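Local structure of carboxysome assembly protein CcmN (Synechococcus elongatus, 7D6C) at residues 23-28 with 45-50; 39-44 with 61-66. The protein takes part in beta-carboxysome assembly, its N-terminal domain interacting with the RuBisCO-binding protein CcmM and its C-terminal peptide with the shell protein CcmK2. All coordinates share one frame; numbering follows the deposited sequence.

Overall arrangement
Both contacts pair neighbouring coils of the N-terminal domain, a parallel beta-helix, and the bridged strand residues lie 22 positions apart. Contact 1 joins strands 23-24 and 45-48 on one face and is a surface contact, strand 23-24 being the outermost of its sheet within this chain. Contact 2 joins strands 37-40 and 59-63 on another face, together with the corners that follow, and is more buried. The centres are about 13 Å apart; Arg45 follows directly on 39-44, and its N probably hydrogen-bonds to Gly65 O of contact 2. Contact 1 relies on one backbone hydrogen bond and aliphatic packing; contact 2 adds a serine-held corner and a histidine-carboxylate bond beside another protein's chain.

Contact 1. Residues 23-28 with 45-50; sequences EVTIAA and RIEIAS
Val24 and Ile46 stand alongside each other with their side chains on the same face, as equivalent residues on adjacent coils of a parallel beta-helix. The CG2 methyl of Val24 rests 4.1 Å from CB of Ile46; it reaches that place because CG2 lies beside the backbone N of Val24, whereas CG1 is anti to it (chi1 -172°). Branched aliphatic residues suit this face, since they fill it without polar atoms that would need partners. One main-chain hydrogen bond fixes the register: Ile46 N donates to Glu23 O over 3.0 Å, with an N-H...O angle of 156°. Beyond it the backbones spread, and the return contact is a CA-H...O approach of Val24 CA to Ile46 O at 3.5 Å. Farther along, Ala27 turns its small CB toward the other coil, 3.5 Å from Ala49 O and 3.7 Å from Ile48 O, a place where a methyl group fits close against the main chain. At the other end, on the face away from Val24, Glu23 CG comes within 4.1 Å of Arg45 CB.

Strand 45-48 is held from its other side by backbone bonds of Arg45 and Glu47 to strand 66-69. Ile46 is backed by Leu38, Ile60 and Ala62, and Ile48 by Leu38 and Ile69, so both are buried in the apolar interior. On the outer face, Arg45 is extended from CG to NE, its guanidinium lying clear of Glu23. NH1 is modelled very close to OE1 of Glu47, a salt bridge whose exact geometry is doubtful at this resolution; Glu47 CD lies in the guanidinium plane, at its edge.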
ATOM      1  N   GLU F  23      -7.470  16.626 -11.094  1.00 53.48           N
ATOM      2  CA  GLU F  23      -6.789  17.267 -12.207  1.00 54.81           C
ATOM      3  C   GLU F  23      -5.424  16.614 -12.399  1.00 50.45           C
ATOM      4  O   GLU F  23      -4.467  16.866 -11.649  1.00 49.01           O
ATOM      5  CB  GLU F  23      -6.693  18.769 -11.976  1.00 55.17           C
ATOM      6  CG  GLU F  23      -5.984  19.503 -13.078  1.00 60.04           C
ATOM      7  CD  GLU F  23      -6.479  20.926 -13.184  1.00 72.48           C
ATOM      8  OE1 GLU F  23      -5.633  21.846 -13.360  1.00 73.00           O
ATOM      9  OE2 GLU F  23      -7.720  21.107 -13.070  1.00 66.44           O
ATOM     10  N   VAL F  24      -5.347  15.778 -13.416  1.00 50.25           N
ATOM     11  CA  VAL F  24      -4.117  15.054 -13.732  1.00 57.52           C
ATOM     12  C   VAL F  24      -3.825  15.282 -15.212  1.00 55.31           C
ATOM     13  O   VAL F  24      -4.724  15.357 -16.035  1.00 57.43           O
ATOM     14  CB  VAL F  24      -4.249  13.545 -13.428  1.00 53.00           C
ATOM     15  CG1 VAL F  24      -2.919  12.843 -13.583  1.00 57.67           C
ATOM     16  CG2 VAL F  24      -4.772  13.335 -12.046  1.00 51.27           C
ATOM     17  N   THR F  25      -2.578  15.363 -15.564  1.00 55.24           N
ATOM     18  CA  THR F  25      -2.212  15.760 -16.894  1.00 67.70           C
ATOM     19  C   THR F  25      -1.235  14.735 -17.458  1.00 70.07           C
ATOM     20  O   THR F  25      -0.082  15.147 -17.449  1.00 78.77           O
ATOM     21  CB  THR F  25      -1.591  17.151 -16.951  1.00 67.34           C
ATOM     22  OG1 THR F  25      -0.247  17.142 -16.394  1.00 61.50           O
ATOM     23  CG2 THR F  25      -2.241  18.187 -15.986  1.00 65.09           C
ATOM     24  N   ILE F  26      -1.452  13.448 -18.052  1.00 74.79           N
ATOM     25  CA  ILE F  26      -0.397  12.349 -18.101  1.00 72.46           C
ATOM     26  C   ILE F  26       0.547  12.334 -19.322  1.00 65.57           C
ATOM     27  O   ILE F  26       0.174  12.645 -20.433  1.00 69.56           O
ATOM     28  CB  ILE F  26      -1.059  10.986 -17.868  1.00 74.50           C
ATOM     29  CG1 ILE F  26      -1.804  10.917 -16.546  1.00 62.72           C
ATOM     30  CG2 ILE F  26      -0.058   9.835 -17.844  1.00 60.84           C
ATOM     31  CD1 ILE F  26      -2.599   9.487 -16.263  1.00 68.24           C
ATOM     32  N   ALA F  27       1.793  11.859 -19.078  1.00 62.41           N
ATOM     33  CA  ALA F  27       2.889  11.844 -20.058  1.00 61.77           C
ATOM     34  C   ALA F  27       2.928  10.552 -20.871  1.00 64.99           C
ATOM     35  O   ALA F  27       2.878   9.444 -20.333  1.00 61.95           O
ATOM     36  CB  ALA F  27       4.241  12.083 -19.414  1.00 53.63           C
ATOM     37  N   ALA F  28       3.041  10.707 -22.210  1.00 62.53           N
ATOM     38  CA  ALA F  28       2.707   9.597 -23.107  1.00 62.91           C
ATOM     39  C   ALA F  28       3.566   8.373 -22.842  1.00 64.54           C
ATOM     40  O   ALA F  28       3.106   7.254 -23.078  1.00 71.86           O
ATOM     41  CB  ALA F  28       2.827  10.065 -24.545  1.00 59.56           C
ATOM     42  N   ARG F  45      -3.638  19.166  -7.890  1.00 52.46           N
ATOM     43  CA  ARG F  45      -3.380  18.454  -9.129  1.00 55.56           C
ATOM     44  C   ARG F  45      -2.203  17.505  -8.942  1.00 55.76           C
ATOM     45  O   ARG F  45      -1.329  17.725  -8.096  1.00 55.23           O
ATOM     46  CB  ARG F  45      -3.072  19.426 -10.263  1.00 59.30           C
ATOM     47  CG  ARG F  45      -1.872  20.280  -9.922  1.00 58.09           C
ATOM     48  CD  ARG F  45      -1.329  21.052 -11.091  1.00 57.02           C
ATOM     49  NE  ARG F  45      -0.310  21.957 -10.583  1.00 56.11           N
ATOM     50  CZ  ARG F  45       0.972  21.906 -10.931  1.00 58.79           C
ATOM     51  NH1 ARG F  45       1.372  20.998 -11.827  1.00 50.45           N
ATOM     52  NH2 ARG F  45       1.851  22.767 -10.388  1.00 52.02           N
ATOM     53  N   ILE F  46      -2.164  16.470  -9.784  1.00 51.56           N
ATOM     54  CA  ILE F  46      -1.043  15.539  -9.855  1.00 52.13           C
ATOM     55  C   ILE F  46      -0.360  15.729 -11.201  1.00 51.32           C
ATOM     56  O   ILE F  46      -1.033  15.859 -12.228  1.00 60.82           O
ATOM     57  CB  ILE F  46      -1.527  14.083  -9.662  1.00 58.51           C
ATOM     58  CG1 ILE F  46      -1.928  13.852  -8.202  1.00 55.94           C
ATOM     59  CG2 ILE F  46      -0.453  13.062 -10.098  1.00 53.11           C
ATOM     60  CD1 ILE F  46      -2.618  12.510  -7.945  1.00 57.65           C
ATOM     61  N   GLU F  47       0.967  15.766 -11.195  1.00 46.95           N
ATOM     62  CA  GLU F  47       1.769  15.944 -12.402  1.00 55.08           C
ATOM     63  C   GLU F  47       2.878  14.903 -12.412  1.00 58.78           C
ATOM     64  O   GLU F  47       3.664  14.833 -11.461  1.00 59.09           O
ATOM     65  CB  GLU F  47       2.356  17.361 -12.473  1.00 57.27           C
ATOM     66  CG  GLU F  47       3.140  17.719 -13.745  1.00 61.47           C
ATOM     67  CD  GLU F  47       3.770  19.135 -13.705  1.00 62.55           C
ATOM     68  OE1 GLU F  47       3.334  19.984 -12.891  1.00 59.77           O
ATOM     69  OE2 GLU F  47       4.707  19.403 -14.494  1.00 64.83           O
ATOM     70  N   ILE F  48       2.940  14.102 -13.481  1.00 55.44           N
ATOM     71  CA  ILE F  48       3.890  12.998 -13.603  1.00 56.99           C
ATOM     72  C   ILE F  48       4.682  13.184 -14.893  1.00 58.26           C
ATOM     73  O   ILE F  48       4.090  13.279 -15.963  1.00 55.01           O
ATOM     74  CB  ILE F  48       3.173  11.633 -13.603  1.00 60.03           C
ATOM     75  CG1 ILE F  48       2.356  11.446 -12.326  1.00 59.04           C
ATOM     76  CG2 ILE F  48       4.130  10.474 -13.824  1.00 53.52           C
ATOM     77  CD1 ILE F  48       1.227  10.504 -12.519  1.00 51.54           C
ATOM     78  N   ALA F  49       6.009  13.197 -14.808  1.00 54.59           N
ATOM     79  CA  ALA F  49       6.819  13.574 -15.961  1.00 48.62           C
ATOM     80  C   ALA F  49       7.140  12.358 -16.843  1.00 55.51           C
ATOM     81  O   ALA F  49       6.459  11.329 -16.797  1.00 59.30           O
ATOM     82  CB  ALA F  49       8.087  14.294 -15.485  1.00 53.77           C
ATOM     83  N   SER F  50       8.212  12.459 -17.630  1.00 51.00           N
ATOM     84  CA  SER F  50       8.492  11.549 -18.730  1.00 52.49           C
ATOM     85  C   SER F  50       9.238  10.332 -18.211  1.00 53.30           C
ATOM     86  O   SER F  50      10.200  10.462 -17.450  1.00 53.60           O
ATOM     87  CB  SER F  50       9.360  12.248 -19.774  1.00 58.81           C
ATOM     88  OG  SER F  50       8.723  13.426 -20.261  1.00 68.13           O
TER

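Contact 2. Residues 39-44 with 61-66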
ATOM      1  N   ILE F  39      -5.464  10.533  -7.034  1.00 50.92           N
ATOM      2  CA  ILE F  39      -6.550  11.355  -6.516  1.00 49.86           C
ATOM      3  C   ILE F  39      -6.008  12.754  -6.273  1.00 53.39           C
ATOM      4  O   ILE F  39      -4.954  12.917  -5.642  1.00 51.48           O
ATOM      5  CB  ILE F  39      -7.143  10.753  -5.229  1.00 54.97           C
ATOM      6  CG1 ILE F  39      -7.762   9.402  -5.543  1.00 52.72           C
ATOM      7  CG2 ILE F  39      -8.210  11.647  -4.625  1.00 52.92           C
ATOM      8  CD1 ILE F  39      -6.797   8.301  -5.421  1.00 56.51           C
ATOM      9  N   ALA F  40      -6.712  13.761  -6.791  1.00 54.84           N
ATOM     10  CA  ALA F  40      -6.344  15.158  -6.566  1.00 55.54           C
ATOM     11  C   ALA F  40      -7.593  15.926  -6.153  1.00 56.51           C
ATOM     12  O   ALA F  40      -8.594  15.929  -6.881  1.00 56.23           O
ATOM     13  CB  ALA F  40      -5.689  15.777  -7.808  1.00 48.25           C
ATOM     14  N   GLU F  41      -7.545  16.553  -4.975  1.00 60.29           N
ATOM     15  CA  GLU F  41      -8.658  17.364  -4.501  1.00 62.27           C
ATOM     16  C   GLU F  41      -8.793  18.627  -5.355  1.00 62.69           C
ATOM     17  O   GLU F  41      -7.909  18.969  -6.154  1.00 61.08           O
ATOM     18  CB  GLU F  41      -8.472  17.731  -3.025  1.00 64.79           C
ATOM     19  CG  GLU F  41      -8.332  16.543  -2.097  1.00 62.53           C
ATOM     20  CD  GLU F  41      -9.648  15.814  -1.894  1.00 71.46           C
ATOM     21  OE1 GLU F  41      -9.798  14.667  -2.374  1.00 70.88           O
ATOM     22  OE2 GLU F  41     -10.547  16.392  -1.251  1.00 80.52           O
ATOM     23  N   ALA F  42      -9.918  19.331  -5.167  1.00 64.79           N
ATOM     24  CA  ALA F  42     -10.278  20.426  -6.068  1.00 55.48           C
ATOM     25  C   ALA F  42      -9.218  21.510  -6.084  1.00 58.22           C
ATOM     26  O   ALA F  42      -8.986  22.140  -7.127  1.00 55.52           O
ATOM     27  CB  ALA F  42     -11.625  21.019  -5.674  1.00 48.46           C
ATOM     28  N   ASP F  43      -8.554  21.724  -4.953  1.00 59.45           N
ATOM     29  CA  ASP F  43      -7.467  22.686  -4.831  1.00 59.82           C
ATOM     30  C   ASP F  43      -6.122  22.115  -5.265  1.00 58.01           C
ATOM     31  O   ASP F  43      -5.078  22.603  -4.821  1.00 58.84           O
ATOM     32  CB  ASP F  43      -7.371  23.163  -3.383  1.00 63.93           C
ATOM     33  CG  ASP F  43      -7.085  22.024  -2.415  1.00 66.24           C
ATOM     34  OD1 ASP F  43      -7.708  20.933  -2.545  1.00 64.36           O
ATOM     35  OD2 ASP F  43      -6.227  22.226  -1.533  1.00 65.54           O
ATOM     36  N   SER F  44      -6.118  21.098  -6.119  1.00 59.97           N
ATOM     37  CA  SER F  44      -4.940  20.255  -6.191  1.00 58.82           C
ATOM     38  C   SER F  44      -4.867  19.545  -7.533  1.00 57.97           C
ATOM     39  O   SER F  44      -5.884  19.320  -8.206  1.00 54.93           O
ATOM     40  CB  SER F  44      -4.948  19.242  -5.042  1.00 58.35           C
ATOM     41  OG  SER F  44      -4.641  19.890  -3.818  1.00 61.26           O
ATOM     42  N   HIS F  61      -2.192  10.869  -3.626  1.00 49.77           N
ATOM     43  CA  HIS F  61      -3.314  11.710  -3.214  1.00 54.08           C
ATOM     44  C   HIS F  61      -2.817  13.122  -2.928  1.00 56.17           C
ATOM     45  O   HIS F  61      -2.177  13.363  -1.898  1.00 54.90           O
ATOM     46  CB  HIS F  61      -4.024  11.122  -2.004  1.00 51.49           C
ATOM     47  CG  HIS F  61      -5.281  11.840  -1.653  1.00 53.95           C
ATOM     48  ND1 HIS F  61      -5.920  11.679  -0.445  1.00 58.25           N
ATOM     49  CD2 HIS F  61      -6.013  12.739  -2.350  1.00 59.42           C
ATOM     50  CE1 HIS F  61      -6.997  12.444  -0.414  1.00 62.14           C
ATOM     51  NE2 HIS F  61      -7.076  13.098  -1.558  1.00 60.37           N
ATOM     52  N   ALA F  62      -3.117  14.057  -3.836  1.00 59.04           N
ATOM     53  CA  ALA F  62      -2.628  15.427  -3.722  1.00 56.31           C
ATOM     54  C   ALA F  62      -3.596  16.237  -2.879  1.00 59.94           C
ATOM     55  O   ALA F  62      -4.813  16.179  -3.094  1.00 60.23           O
ATOM     56  CB  ALA F  62      -2.449  16.063  -5.094  1.00 50.90           C
ATOM     57  N   ARG F  63      -3.061  16.963  -1.896  1.00 60.80           N
ATOM     58  CA  ARG F  63      -3.914  17.736  -1.000  1.00 63.76           C
ATOM     59  C   ARG F  63      -3.229  19.042  -0.631  1.00 65.23           C
ATOM     60  O   ARG F  63      -2.087  19.040  -0.154  1.00 59.03           O
ATOM     61  CB  ARG F  63      -4.277  16.949   0.268  1.00 66.59           C
ATOM     62  CG  ARG F  63      -5.633  17.340   0.811  1.00 74.98           C
ATOM     63  CD  ARG F  63      -5.949  16.701   2.146  1.00 78.43           C
ATOM     64  NE  ARG F  63      -5.665  15.275   2.210  1.00 67.74           N
ATOM     65  CZ  ARG F  63      -6.367  14.459   2.983  1.00 82.22           C
ATOM     66  NH1 ARG F  63      -6.109  13.148   3.038  1.00 83.35           N
ATOM     67  NH2 ARG F  63      -7.370  14.966   3.690  1.00 86.33           N
ATOM     68  N   GLY F  64      -3.944  20.147  -0.857  1.00 66.67           N
ATOM     69  CA  GLY F  64      -3.411  21.477  -0.630  1.00 64.51           C
ATOM     70  C   GLY F  64      -2.347  21.913  -1.613  1.00 61.56           C
ATOM     71  O   GLY F  64      -1.508  22.760  -1.277  1.00 63.11           O
ATOM     72  N   GLY F  65      -2.342  21.360  -2.804  1.00 55.27           N
ATOM     73  CA  GLY F  65      -1.297  21.727  -3.717  1.00 59.79           C
ATOM     74  C   GLY F  65      -1.101  20.635  -4.756  1.00 55.80           C
ATOM     75  O   GLY F  65      -2.064  20.005  -5.194  1.00 53.81           O
ATOM     76  N   ALA F  66       0.155  20.438  -5.137  1.00 51.77           N
ATOM     77  CA  ALA F  66       0.472  19.520  -6.219  1.00 54.21           C
ATOM     78  C   ALA F  66       1.390  18.406  -5.738  1.00 52.72           C
ATOM     79  O   ALA F  66       2.201  18.587  -4.826  1.00 53.04           O
ATOM     80  CB  ALA F  66       1.136  20.251  -7.392  1.00 50.51           C
TER
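Ser44 OG receives the N-H of Gly65 in a hydrogen bond of 2.9 Å and 163°, tying together the corners of two successive coils of the beta-helix. With chi1 at -74°, OG sits beside the backbone N of Ser44. Glycine suits both corner positions opposite: Gly64 has a positive phi, and at the backbone angles of Gly65 a CB would jam against the preceding carbonyl oxygen. Glu41 to Ser44 form a type I beta turn. Before the corners the strands pair in parallel, with Ala62 N donating to Ile39 O at 2.8 Å and a weak bond of 3.3 Å from Glu41 N to Ala62 O. The small Ala40 and Ala62 meet CB to CB at 4.2 Å.

On the sheet face that carries Ile39 and His61, the CG2 methyl of Ile39 lies against CD2 of the imidazole. NE2 donates to Glu41 OE1 over 3.2 Å; the oxygen lies near the ring plane, while NE2 approaches from above the carboxylate plane, the two planes being 77° apart. His61 ND1 hydrogen-bonds to a polar side chain of another protein's chain, and a ring of that chain also meets the imidazole. An alanine here would probably leave Glu41 OE1 without this donor and the other protein's side chain without its ND1 partner. Gripped at both nitrogens, the imidazole is likely to be fixed in rotation, and the nearby carboxylate would tend to raise its basicity; Glu41 thus probably positions His61 from a second shell at the contact with the other protein, consistent with the CcmM-binding role of this N-terminal domain.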